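Alcohol dehydrogenase superfamily protein (Novosphingobium aromaticivorans, PDB 3GAZ) is probably an NADP-dependent oxidoreductase of the medium-chain dehydrogenase/reductase type, with a GroES-like domain joined to a Rossmann-type nucleotide-binding domain. Local coordinates at residues 176-181 with 193-198; 146-151 with 172-177; 33-38 with 80-85; 37-42 with 107-112; 57-62 with 96-101. All blocks are in the same frame, centred on the assembly; numbering follows the deposited sequence.

Interaction 1: 176-181 with 193-198; sequences ARVFAT and LGATPI
Three backbone hydrogen bonds tie Val178 and Ala180 to Thr196 and Ile198, zipping strand 177-181 to strand 196-198 in parallel. Thr196 N donates to Val178 O at 3.0 Å, nearly straight at 170°, and Thr196 O takes the N-H of Ala180 in return. The last rung, Ile198 N to Ala180 O, is short at 2.8 Å but bent at hydrogen to 134°. A water reinforces the first rung: it donates to Val178 O at 2.8 Å and is hydrogen-bonded to Thr196 OG1 at 2.7 Å, sitting over the centre of one face of the Phe179 ring. Val178 O thus serves two donors.

On the face that carries Phe179, Thr181, Thr196 and Ile198, the side chains of Phe179 and Thr196 run side by side, with Thr196 CB 3.4 Å from Phe179 CD1. CG of Phe179 stands anti to the carbonyl carbon (chi1 -59°), which sets the ring beside Thr196. Phe179 CB meets Ile198 CD1 at 3.9 Å. The methyls Thr181 CG2 and Ile198 CG2 meet at 3.7 Å, while Thr181 OG1 turns to Gln157 OE1. Near the start of the pairing, Val178 CG1 rests against Ala195 CB. Helix 204-212 covers the Phe179 side through His211 and Tyr207; Ala180, on the other face, packs on helices 162-173 and 184-193.

Strand 177-182, helix 184-193 and strand 196-199 form a beta-alpha-beta unit of the Rossmann-type domain, the helix closing in a Schellman motif at Gly194. Main-chain bonds therefore set the register, apolar side chains pack on both faces, and the water joins Val178 O to Thr196 OG1.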
# COMPACT_ATOMS: atom_id res chain seq x y z
N ALA A 176 14.26 -34.88 -3.95
CA ALA A 176 13.75 -35.10 -5.30
C ALA A 176 14.85 -35.28 -6.33
O ALA A 176 15.99 -34.88 -6.11
CB ALA A 176 12.84 -33.94 -5.69
N ARG A 177 14.50 -35.89 -7.46
CA ARG A 177 15.44 -36.06 -8.56
C ARG A 177 15.15 -34.85 -9.43
O ARG A 177 14.12 -34.78 -10.10
CB ARG A 177 15.16 -37.36 -9.31
CG ARG A 177 15.53 -38.60 -8.52
CD ARG A 177 15.76 -39.79 -9.45
NE ARG A 177 16.55 -39.41 -10.62
CZ ARG A 177 17.73 -38.78 -10.57
NH1 ARG A 177 18.27 -38.45 -9.41
NH2 ARG A 177 18.36 -38.48 -11.70
N VAL A 178 16.07 -33.90 -9.42
CA VAL A 178 15.90 -32.65 -10.14
C VAL A 178 16.52 -32.51 -11.52
O VAL A 178 17.67 -32.91 -11.75
CB VAL A 178 16.40 -31.47 -9.26
CG1 VAL A 178 16.10 -30.14 -9.93
CG2 VAL A 178 15.73 -31.54 -7.89
N PHE A 179 15.74 -31.92 -12.42
CA PHE A 179 16.13 -31.66 -13.80
C PHE A 179 15.80 -30.19 -14.04
O PHE A 179 14.83 -29.67 -13.48
CB PHE A 179 15.30 -32.52 -14.76
CG PHE A 179 15.44 -33.99 -14.52
CD1 PHE A 179 16.31 -34.76 -15.29
CD2 PHE A 179 14.72 -34.62 -13.50
CE1 PHE A 179 16.47 -36.12 -15.06
CE2 PHE A 179 14.87 -35.99 -13.26
CZ PHE A 179 15.75 -36.74 -14.05
N ALA A 180 16.58 -29.51 -14.88
CA ALA A 180 16.30 -28.10 -15.14
C ALA A 180 16.68 -27.66 -16.54
O ALA A 180 17.75 -28.01 -17.04
CB ALA A 180 17.01 -27.23 -14.10
N THR A 181 15.80 -26.89 -17.18
CA THR A 181 16.06 -26.38 -18.51
C THR A 181 16.73 -25.02 -18.32
O THR A 181 16.37 -24.26 -17.42
CB THR A 181 14.77 -26.19 -19.34
OG1 THR A 181 13.89 -25.28 -18.67
CG2 THR A 181 14.07 -27.52 -19.55
N LEU A 193 25.02 -27.49 -9.50
CA LEU A 193 24.11 -27.56 -8.35
C LEU A 193 23.71 -28.99 -8.01
O LEU A 193 23.29 -29.28 -6.89
CB LEU A 193 22.84 -26.73 -8.61
CG LEU A 193 22.98 -25.21 -8.54
CD1 LEU A 193 21.62 -24.57 -8.80
CD2 LEU A 193 23.50 -24.80 -7.16
N GLY A 194 23.83 -29.89 -8.99
CA GLY A 194 23.48 -31.28 -8.75
C GLY A 194 22.22 -31.71 -9.50
O GLY A 194 21.65 -32.77 -9.23
N ALA A 195 21.78 -30.87 -10.43
CA ALA A 195 20.59 -31.17 -11.22
C ALA A 195 21.01 -31.58 -12.62
O ALA A 195 22.10 -31.24 -13.07
CB ALA A 195 19.69 -29.95 -11.27
N THR A 196 20.14 -32.31 -13.31
CA THR A 196 20.42 -32.74 -14.67
C THR A 196 20.03 -31.62 -15.61
O THR A 196 18.86 -31.28 -15.75
CB THR A 196 19.61 -34.01 -15.04
OG1 THR A 196 20.01 -35.10 -14.21
CG2 THR A 196 19.85 -34.37 -16.51
N PRO A 197 21.03 -31.02 -16.28
CA PRO A 197 20.78 -29.92 -17.22
C PRO A 197 20.08 -30.34 -18.50
O PRO A 197 20.33 -31.41 -19.05
CB PRO A 197 22.18 -29.38 -17.48
CG PRO A 197 23.02 -30.61 -17.40
CD PRO A 197 22.47 -31.29 -16.17
N ILE A 198 19.21 -29.45 -18.98
CA ILE A 198 18.46 -29.68 -20.21
C ILE A 198 18.46 -28.39 -21.01
O ILE A 198 17.97 -27.36 -20.53
CB ILE A 198 17.00 -30.09 -19.90
CG1 ILE A 198 16.98 -31.44 -19.19
CG2 ILE A 198 16.19 -30.12 -21.19
CD1 ILE A 198 15.62 -31.84 -18.63
O HOH W 1 18.66 -35.48 -11.91

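Interaction 2: 146-151 with 172-177; sequences AQVQDG and LARGAR
Val148 and Arg174 meet obliquely, the valine methyl CG1 lying 3.5 Å from Arg174 CD and at the edge of the guanidinium, near its plane. CG1 of Val148 stands between its own backbone N and carbonyl carbon (chi1 64°), while CG2 is turned to Ala176 CB at 4.0 Å, so the two methyls serve different partners. The arginine chain bends at chi3 as it passes the valine. Its NE is buried here without a polar partner in the model.

On the rim of the contact, Asp150 OD1 lies 3.1 Å from Gly175 CA. A side chain at Gly175 would clash with that oxygen, and the positive phi of this residue also calls for glycine. One hydrogen bond crosses the contact, from Gly151 N to Gly175 O at 2.8 Å, with the donor well above the carbonyl plane.

Gly175 is the C-prime residue of the Schellman motif that ends helix 162-173. The contact thus sets that helix end against the loop between helix 132-145 and strand 153-157: Arg174 reaches Trp139 and Val143 of helix 132-145, Val148 touches Leu219 of strand 217-222, and both Val148 and Ala176 pack on Val154 of strand 153-157.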
# COMPACT_ATOMS: atom_id res chain seq x y z
N ALA A 146 2.80 -27.66 -3.96
CA ALA A 146 3.06 -29.02 -4.44
C ALA A 146 3.52 -30.05 -3.43
O ALA A 146 3.47 -31.25 -3.71
CB ALA A 146 4.06 -28.96 -5.60
N GLN A 147 3.98 -29.60 -2.26
CA GLN A 147 4.45 -30.53 -1.23
C GLN A 147 5.41 -31.55 -1.83
O GLN A 147 5.23 -32.76 -1.64
CB GLN A 147 3.26 -31.25 -0.59
CG GLN A 147 2.40 -30.37 0.30
CD GLN A 147 0.97 -30.27 -0.20
OE1 GLN A 147 0.26 -31.27 -0.31
NE2 GLN A 147 0.54 -29.05 -0.51
N VAL A 148 6.41 -31.07 -2.56
CA VAL A 148 7.39 -31.95 -3.19
C VAL A 148 7.84 -33.02 -2.20
O VAL A 148 8.21 -32.72 -1.06
CB VAL A 148 8.61 -31.15 -3.71
CG1 VAL A 148 9.36 -30.50 -2.56
CG2 VAL A 148 9.52 -32.06 -4.53
N GLN A 149 7.80 -34.28 -2.64
CA GLN A 149 8.18 -35.43 -1.82
C GLN A 149 9.51 -36.05 -2.23
O GLN A 149 9.94 -35.94 -3.39
CB GLN A 149 7.11 -36.52 -1.90
CG GLN A 149 5.72 -36.14 -1.42
CD GLN A 149 5.67 -35.80 0.05
OE1 GLN A 149 6.00 -34.69 0.46
NE2 GLN A 149 5.28 -36.78 0.87
N ASP A 150 10.15 -36.72 -1.28
CA ASP A 150 11.42 -37.39 -1.53
C ASP A 150 11.23 -38.43 -2.64
O ASP A 150 10.30 -39.23 -2.59
CB ASP A 150 11.89 -38.07 -0.24
CG ASP A 150 13.12 -38.93 -0.45
OD1 ASP A 150 14.17 -38.38 -0.85
OD2 ASP A 150 13.03 -40.15 -0.23
N GLY A 151 12.10 -38.40 -3.64
CA GLY A 151 11.99 -39.37 -4.72
C GLY A 151 11.21 -38.92 -5.95
O GLY A 151 11.26 -39.59 -6.98
N LEU A 172 16.28 -30.45 -4.40
CA LEU A 172 17.34 -31.43 -4.15
C LEU A 172 17.45 -31.75 -2.67
O LEU A 172 17.54 -32.91 -2.28
CB LEU A 172 18.68 -30.90 -4.68
CG LEU A 172 18.85 -30.93 -6.20
CD1 LEU A 172 20.05 -30.09 -6.62
CD2 LEU A 172 19.00 -32.38 -6.65
N ALA A 173 17.43 -30.71 -1.84
CA ALA A 173 17.52 -30.88 -0.40
C ALA A 173 16.38 -31.74 0.13
O ALA A 173 16.55 -32.48 1.10
CB ALA A 173 17.53 -29.53 0.29
N ARG A 174 15.22 -31.65 -0.50
CA ARG A 174 14.06 -32.42 -0.05
C ARG A 174 13.99 -33.84 -0.63
O ARG A 174 12.96 -34.51 -0.51
CB ARG A 174 12.78 -31.65 -0.34
CG ARG A 174 12.75 -30.30 0.37
CD ARG A 174 11.45 -29.55 0.13
NE ARG A 174 10.34 -30.07 0.91
CZ ARG A 174 10.19 -29.90 2.22
NH1 ARG A 174 11.10 -29.23 2.92
NH2 ARG A 174 9.13 -30.40 2.84
N GLY A 175 15.08 -34.27 -1.26
CA GLY A 175 15.15 -35.62 -1.80
C GLY A 175 14.64 -35.91 -3.20
O GLY A 175 14.61 -37.07 -3.61
N ALA A 176 14.26 -34.88 -3.95
CA ALA A 176 13.75 -35.10 -5.30
C ALA A 176 14.85 -35.28 -6.33
O ALA A 176 15.99 -34.88 -6.11
CB ALA A 176 12.84 -33.94 -5.69
N ARG A 177 14.50 -35.89 -7.46
CA ARG A 177 15.44 -36.06 -8.56
C ARG A 177 15.15 -34.85 -9.43
O ARG A 177 14.12 -34.78 -10.10
CB ARG A 177 15.16 -37.36 -9.31
CG ARG A 177 15.53 -38.60 -8.52
CD ARG A 177 15.76 -39.79 -9.45
NE ARG A 177 16.55 -39.41 -10.62
CZ ARG A 177 17.73 -38.78 -10.57
NH1 ARG A 177 18.27 -38.45 -9.41
NH2 ARG A 177 18.36 -38.48 -11.70

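Interaction 3: 33-38 with 80-85; sequences GQVLVQ and PEVDSF
Gly33, just before strand 34-39, and Val35, near its start, meet Pro80, Val82 and Phe85 in a loop-on-strand contact at the periphery of the GroES-like domain. The loop 80-85 belongs to the connection between strands 70-78 and 90-94 and folds over the strand's first residues. A single hydrogen bond crosses: Gly33 N donates to Pro80 O at 2.9 Å, with the donor nearly along the C=O axis (173°) and the N-H itself angled at 155°.

The rest is apolar, and Val82 carries most of it with both of its methyls. CG2, anti to the carbonyl carbon, presses on the backbone of Gly33, lying 3.3 Å from Gly33 C and 3.4 Å from Gly33 CA. CG1, anti to the backbone N (chi1 172°), reaches Val35 CG1 at 3.8 Å, and the two valine side chains cross at about a right angle. The same Val35 methyl is approached more distantly by Phe85 CB, at 4.3 Å. Gly33 has positive phi, a backbone setting in which a CB would jam against the preceding carbonyl oxygen.

Inside the domain, the buried Val35 and Phe85 both pack on Leu116 of strand 116-118, and Val35 also touches Val78. Gln34 points away from the loop, and its OE1 bonds to Ala31 N. Strand 34-39 lies between strands 70-78 and 108-112, antiparallel to each. The loop joining antiparallel strands 70-78 and 90-94 thus packs on the start of strand 34-39, in the mixed, curled sheet of the GroES-like domain of the medium-chain dehydrogenase/reductase family.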
# COMPACT_ATOMS: atom_id res chain seq x y z
N GLY A 33 6.14 -4.07 17.70
CA GLY A 33 6.16 -5.20 16.79
C GLY A 33 7.18 -5.06 15.67
O GLY A 33 7.41 -6.02 14.94
N GLN A 34 7.79 -3.88 15.53
CA GLN A 34 8.79 -3.65 14.49
C GLN A 34 10.20 -3.48 15.07
O GLN A 34 10.38 -3.23 16.26
CB GLN A 34 8.49 -2.36 13.71
CG GLN A 34 7.14 -2.25 13.04
CD GLN A 34 7.04 -0.96 12.22
OE1 GLN A 34 7.30 0.13 12.73
NE2 GLN A 34 6.66 -1.09 10.95
N VAL A 35 11.19 -3.61 14.19
CA VAL A 35 12.58 -3.40 14.56
C VAL A 35 13.13 -2.47 13.49
O VAL A 35 12.64 -2.48 12.36
CB VAL A 35 13.42 -4.71 14.57
CG1 VAL A 35 12.93 -5.64 15.66
CG2 VAL A 35 13.37 -5.38 13.21
N LEU A 36 14.10 -1.64 13.85
CA LEU A 36 14.69 -0.73 12.88
C LEU A 36 15.91 -1.43 12.32
O LEU A 36 16.83 -1.78 13.06
CB LEU A 36 15.10 0.59 13.53
CG LEU A 36 15.69 1.64 12.57
CD1 LEU A 36 14.63 2.06 11.56
CD2 LEU A 36 16.19 2.84 13.36
N VAL A 37 15.92 -1.64 11.01
CA VAL A 37 17.03 -2.31 10.38
C VAL A 37 17.97 -1.35 9.67
O VAL A 37 17.53 -0.52 8.88
CB VAL A 37 16.56 -3.35 9.33
CG1 VAL A 37 17.77 -4.03 8.68
CG2 VAL A 37 15.65 -4.38 9.99
N GLN A 38 19.25 -1.46 9.98
CA GLN A 38 20.24 -0.64 9.31
C GLN A 38 20.58 -1.53 8.13
O GLN A 38 21.20 -2.58 8.30
CB GLN A 38 21.46 -0.43 10.20
CG GLN A 38 22.55 0.40 9.56
CD GLN A 38 23.60 0.84 10.55
OE1 GLN A 38 24.17 0.02 11.28
NE2 GLN A 38 23.86 2.14 10.60
N PRO A 80 8.58 -1.56 20.86
CA PRO A 80 8.00 -2.24 22.02
C PRO A 80 7.37 -3.56 21.59
O PRO A 80 7.09 -3.76 20.41
CB PRO A 80 6.94 -1.24 22.50
CG PRO A 80 7.53 0.08 22.11
CD PRO A 80 8.05 -0.20 20.72
N GLU A 81 7.16 -4.46 22.54
CA GLU A 81 6.54 -5.75 22.27
C GLU A 81 7.30 -6.67 21.32
O GLU A 81 6.71 -7.56 20.70
CB GLU A 81 5.12 -5.53 21.73
CG GLU A 81 4.16 -4.93 22.74
CD GLU A 81 2.83 -4.51 22.13
OE1 GLU A 81 2.19 -5.35 21.46
OE2 GLU A 81 2.43 -3.34 22.32
N VAL A 82 8.61 -6.47 21.19
CA VAL A 82 9.42 -7.32 20.32
C VAL A 82 10.47 -8.07 21.13
O VAL A 82 11.28 -7.45 21.83
CB VAL A 82 10.13 -6.50 19.22
CG1 VAL A 82 11.11 -7.39 18.46
CG2 VAL A 82 9.11 -5.93 18.26
N ASP A 83 10.47 -9.39 21.04
CA ASP A 83 11.44 -10.20 21.78
C ASP A 83 12.18 -11.19 20.89
O ASP A 83 13.04 -11.93 21.36
CB ASP A 83 10.73 -10.96 22.91
CG ASP A 83 9.64 -11.89 22.39
OD1 ASP A 83 9.93 -12.69 21.47
OD2 ASP A 83 8.51 -11.83 22.91
N SER A 84 11.85 -11.21 19.60
CA SER A 84 12.48 -12.12 18.66
C SER A 84 13.84 -11.62 18.16
O SER A 84 14.62 -12.39 17.61
CB SER A 84 11.55 -12.37 17.47
OG SER A 84 11.12 -11.15 16.90
N PHE A 85 14.11 -10.33 18.35
CA PHE A 85 15.39 -9.76 17.91
C PHE A 85 15.92 -8.72 18.90
O PHE A 85 15.15 -8.02 19.55
CB PHE A 85 15.23 -9.11 16.53
CG PHE A 85 14.98 -10.10 15.43
CD1 PHE A 85 15.99 -10.95 15.00
CD2 PHE A 85 13.72 -10.20 14.84
CE1 PHE A 85 15.75 -11.89 13.99
CE2 PHE A 85 13.48 -11.13 13.84
CZ PHE A 85 14.49 -11.98 13.41

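Interaction 4: 37-42 with 107-112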
# COMPACT_ATOMS: atom_id res chain seq x y z
N VAL A 37 15.92 -1.64 11.01
CA VAL A 37 17.03 -2.31 10.38
C VAL A 37 17.97 -1.35 9.67
O VAL A 37 17.53 -0.52 8.88
CB VAL A 37 16.56 -3.35 9.33
CG1 VAL A 37 17.77 -4.03 8.68
CG2 VAL A 37 15.65 -4.38 9.99
N GLN A 38 19.25 -1.46 9.98
CA GLN A 38 20.24 -0.64 9.31
C GLN A 38 20.58 -1.53 8.13
O GLN A 38 21.20 -2.58 8.30
CB GLN A 38 21.46 -0.43 10.20
CG GLN A 38 22.55 0.40 9.56
CD GLN A 38 23.60 0.84 10.55
OE1 GLN A 38 24.17 0.02 11.28
NE2 GLN A 38 23.86 2.14 10.60
N ILE A 39 20.15 -1.12 6.95
CA ILE A 39 20.35 -1.90 5.73
C ILE A 39 21.77 -1.83 5.19
O ILE A 39 22.28 -0.75 4.90
CB ILE A 39 19.36 -1.45 4.64
CG1 ILE A 39 17.92 -1.62 5.15
CG2 ILE A 39 19.58 -2.26 3.36
CD1 ILE A 39 16.85 -1.08 4.20
N GLU A 40 22.40 -2.99 5.04
CA GLU A 40 23.76 -3.06 4.52
C GLU A 40 23.78 -3.49 3.05
O GLU A 40 24.66 -3.09 2.29
CB GLU A 40 24.60 -4.00 5.39
CG GLU A 40 24.79 -3.44 6.81
CD GLU A 40 25.59 -4.35 7.73
OE1 GLU A 40 26.66 -4.83 7.32
OE2 GLU A 40 25.15 -4.55 8.88
N ALA A 41 22.79 -4.28 2.65
CA ALA A 41 22.67 -4.75 1.27
C ALA A 41 21.20 -4.82 0.88
O ALA A 41 20.35 -5.29 1.65
CB ALA A 41 23.33 -6.12 1.11
N SER A 42 20.90 -4.35 -0.33
CA SER A 42 19.54 -4.34 -0.87
C SER A 42 19.50 -5.25 -2.10
O SER A 42 20.25 -5.05 -3.06
CB SER A 42 19.15 -2.91 -1.25
OG SER A 42 17.85 -2.84 -1.82
N GLN A 107 19.07 3.54 3.75
CA GLN A 107 19.99 3.16 4.81
C GLN A 107 19.27 2.47 5.96
O GLN A 107 19.87 1.66 6.66
CB GLN A 107 20.75 4.38 5.33
CG GLN A 107 21.70 5.00 4.31
CD GLN A 107 22.47 6.17 4.88
OE1 GLN A 107 21.89 7.07 5.49
NE2 GLN A 107 23.79 6.16 4.69
N PHE A 108 17.99 2.80 6.15
CA PHE A 108 17.20 2.21 7.24
C PHE A 108 15.78 1.84 6.81
O PHE A 108 15.26 2.36 5.83
CB PHE A 108 17.09 3.18 8.41
CG PHE A 108 18.41 3.58 9.00
CD1 PHE A 108 19.00 2.83 10.01
CD2 PHE A 108 19.07 4.72 8.54
CE1 PHE A 108 20.23 3.20 10.55
CE2 PHE A 108 20.30 5.10 9.08
CZ PHE A 108 20.88 4.34 10.08
N ALA A 109 15.16 0.95 7.57
CA ALA A 109 13.79 0.53 7.32
C ALA A 109 13.19 -0.04 8.60
O ALA A 109 13.82 -0.85 9.28
CB ALA A 109 13.75 -0.52 6.21
N ALA A 110 11.99 0.42 8.93
CA ALA A 110 11.27 -0.06 10.11
C ALA A 110 10.48 -1.25 9.58
O ALA A 110 9.60 -1.09 8.73
CB ALA A 110 10.33 1.02 10.63
N VAL A 111 10.78 -2.44 10.09
CA VAL A 111 10.15 -3.67 9.61
C VAL A 111 9.48 -4.53 10.68
O VAL A 111 10.00 -4.68 11.78
CB VAL A 111 11.18 -4.56 8.89
CG1 VAL A 111 10.50 -5.80 8.31
CG2 VAL A 111 11.88 -3.76 7.80
N ASP A 112 8.33 -5.10 10.32
CA ASP A 112 7.59 -5.98 11.21
C ASP A 112 8.50 -7.18 11.46
O ASP A 112 8.92 -7.85 10.51
CB ASP A 112 6.29 -6.44 10.54
CG ASP A 112 5.42 -7.28 11.46
OD1 ASP A 112 5.90 -8.30 12.00
OD2 ASP A 112 4.23 -6.92 11.63
O HOH W 2 22.51 1.69 6.16
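Val37 and Ala109 form the tight part of this antiparallel strand contact, a hydrogen-bonded pair. Val37 N reaches Ala109 O at 2.8 Å with an almost straight N-H (174°), and Ala109 N returns a longer bond of 3.1 Å to Val37 O. On the face of Val37 and Ala109, Ile39 CD1 packs on Ala109 CB at 3.7 Å; Val37 CG2 and Val111 CG2 are more loosely apposed at 4.4 Å.

The next pair, Gln38 with Phe108, is non-hydrogen-bonded and lies on the other face. Gln38, its CG anti to the backbone N (chi1 179°), extends beside the phenyl ring and points the same way, with NE2 3.7 Å from Phe108 CZ and the amide and ring planes 29° apart. An alanine in place of Phe108 would probably leave the Gln38 chain without its flat neighbour, opening a gap beside Met8 and Arg27.

These strands belong to the beta structure of the GroES-like domain, where the chain turns a corner at Glu40 in a classic beta bulge, Glu40 and Ala41 both facing Ala72.

Toward that corner the contact takes in water. Ile39 N donates to Gln107 O at 2.8 Å, and a water wedged there donates to both Ile39 O and Gln107 O, the latter at 2.7 Å. Gln107 is partly exposed; its CB points away from strand 37-39, and its OE1 accepts from Ile9 N.

Interaction 5: 57-62 with 96-101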
# COMPACT_ATOMS: atom_id res chain seq x y z
N PRO A 57 0.83 -2.76 -11.87
CA PRO A 57 -0.41 -2.61 -11.09
C PRO A 57 -0.56 -3.61 -9.94
O PRO A 57 -1.05 -3.25 -8.88
CB PRO A 57 -1.50 -2.76 -12.15
CG PRO A 57 -0.86 -3.64 -13.19
CD PRO A 57 0.53 -3.05 -13.28
N HIS A 58 -0.13 -4.85 -10.16
CA HIS A 58 -0.23 -5.88 -9.13
C HIS A 58 0.64 -5.58 -7.92
O HIS A 58 0.44 -6.15 -6.85
CB HIS A 58 0.17 -7.25 -9.69
CG HIS A 58 -0.54 -7.63 -10.95
ND1 HIS A 58 -1.85 -7.29 -11.20
CD2 HIS A 58 -0.12 -8.33 -12.03
CE1 HIS A 58 -2.21 -7.76 -12.38
NE2 HIS A 58 -1.18 -8.40 -12.91
N ALA A 59 1.61 -4.68 -8.08
CA ALA A 59 2.51 -4.32 -6.99
C ALA A 59 1.93 -3.26 -6.07
O ALA A 59 2.37 -3.12 -4.92
CB ALA A 59 3.85 -3.84 -7.56
N GLN A 60 0.96 -2.51 -6.56
CA GLN A 60 0.33 -1.46 -5.76
C GLN A 60 1.38 -0.58 -5.10
O GLN A 60 1.32 -0.30 -3.89
CB GLN A 60 -0.59 -2.09 -4.71
CG GLN A 60 -1.66 -3.01 -5.31
CD GLN A 60 -2.58 -3.65 -4.28
OE1 GLN A 60 -3.33 -4.56 -4.61
NE2 GLN A 60 -2.52 -3.18 -3.04
N GLN A 61 2.35 -0.13 -5.89
CA GLN A 61 3.42 0.74 -5.40
C GLN A 61 3.48 2.01 -6.25
O GLN A 61 4.35 2.15 -7.11
CB GLN A 61 4.77 0.01 -5.46
CG GLN A 61 5.92 0.78 -4.81
CD GLN A 61 5.94 0.63 -3.29
OE1 GLN A 61 4.92 0.40 -2.67
NE2 GLN A 61 7.13 0.77 -2.70
N PRO A 62 2.55 2.95 -6.01
CA PRO A 62 2.57 4.19 -6.79
C PRO A 62 3.76 5.07 -6.41
O PRO A 62 4.32 4.94 -5.32
CB PRO A 62 1.23 4.84 -6.42
CG PRO A 62 1.04 4.40 -4.98
CD PRO A 62 1.45 2.94 -5.04
N GLY A 96 9.52 -4.98 1.82
CA GLY A 96 8.71 -3.90 1.28
C GLY A 96 8.89 -3.70 -0.21
O GLY A 96 9.11 -4.65 -0.95
N GLY A 97 8.78 -2.45 -0.65
CA GLY A 97 8.93 -2.16 -2.07
C GLY A 97 7.63 -2.30 -2.83
O GLY A 97 7.56 -1.98 -4.02
N VAL A 98 6.60 -2.79 -2.15
CA VAL A 98 5.28 -2.98 -2.75
C VAL A 98 4.17 -2.58 -1.77
O VAL A 98 4.41 -2.44 -0.57
CB VAL A 98 5.05 -4.44 -3.15
CG1 VAL A 98 6.10 -4.89 -4.15
CG2 VAL A 98 5.07 -5.33 -1.91
N GLY A 99 2.96 -2.40 -2.30
CA GLY A 99 1.82 -2.06 -1.47
C GLY A 99 1.97 -0.83 -0.60
O GLY A 99 1.33 -0.73 0.45
N GLY A 100 2.81 0.11 -1.02
CA GLY A 100 3.01 1.32 -0.24
C GLY A 100 4.07 1.21 0.84
O GLY A 100 4.38 2.19 1.53
N LEU A 101 4.64 0.02 1.01
CA LEU A 101 5.67 -0.21 2.01
C LEU A 101 6.99 0.40 1.52
O LEU A 101 7.33 0.28 0.34
CB LEU A 101 5.86 -1.71 2.25
CG LEU A 101 4.71 -2.45 2.95
CD1 LEU A 101 4.89 -3.94 2.78
CD2 LEU A 101 4.68 -2.07 4.43
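Gln61 clasps a glycine-rich type I' beta turn, Val98 to Leu101, in the GroES-like domain. Its side chain supplies two of the three hydrogen bonds across the contact. OE1 accepts from Gly100 N at 2.7 Å, close to head-on to the carbonyl (172°), while NE2 donates to Leu101 O at 3.1 Å; this N-H is nearly straight, and Leu101 O lies in the plane of the Gln61 amide. CG stands anti to the backbone N and the chain then bends at chi2 (81°), carrying CD toward the turn. Replacing Gln61 by an alanine would probably leave Gly100 N without its acceptor and strip Leu101 O of one of its two donors. The third bond is between backbones: Gly99 N to Ala59 O, 2.8 Å.

A weaker CA-H...O contact joins Gly99 CA to Gln60 O at 3.0 Å.

Apolar packing is modest: Ala59 CB faces Val98 CG1 at 4.2 Å. Val98 CB also makes a van der Waals contact with the carbonyl oxygen Ala59 O, at 3.5 Å. Around the contact, Ile51 of helix 46-52 meets Ala59 and Gln61, and Leu272 of helix 270-274 meets Val98 and Leu101. Gln60 and Pro62 pack on Pro303 of the second subunit, placing this loop at the dimer interface.

Leu101 O is gripped from opposite faces of its plane, by Gln61 NE2 on one and on the other by Gly97 N, whose bond is 3.2 Å long.

Overall arrangement
The contacts fall into two groups, one in each domain. Interactions 1 and 2 share Ala176 and Arg177, with centres 12 Å apart, and touch where Leu172 CD2 packs on Val178 CG2 at 3.6 Å; interaction 1 pairs two strands of the parallel sheet, and interaction 2 lies beside it, at the helix end leading into strand 177-182. Ala180 of interaction 1 touches a GxGxxG-like pattern, consistent with nearness to a nucleotide site. Interactions 3 and 4 share Val37 and Gln38 on strand 34-39, their centres also 12 Å apart. Interaction 5 lies about 17 Å from interaction 4 between centres, with nearest atoms about 7 Å apart. Between the groups, centres are 33 to 40 Å apart and nothing touches.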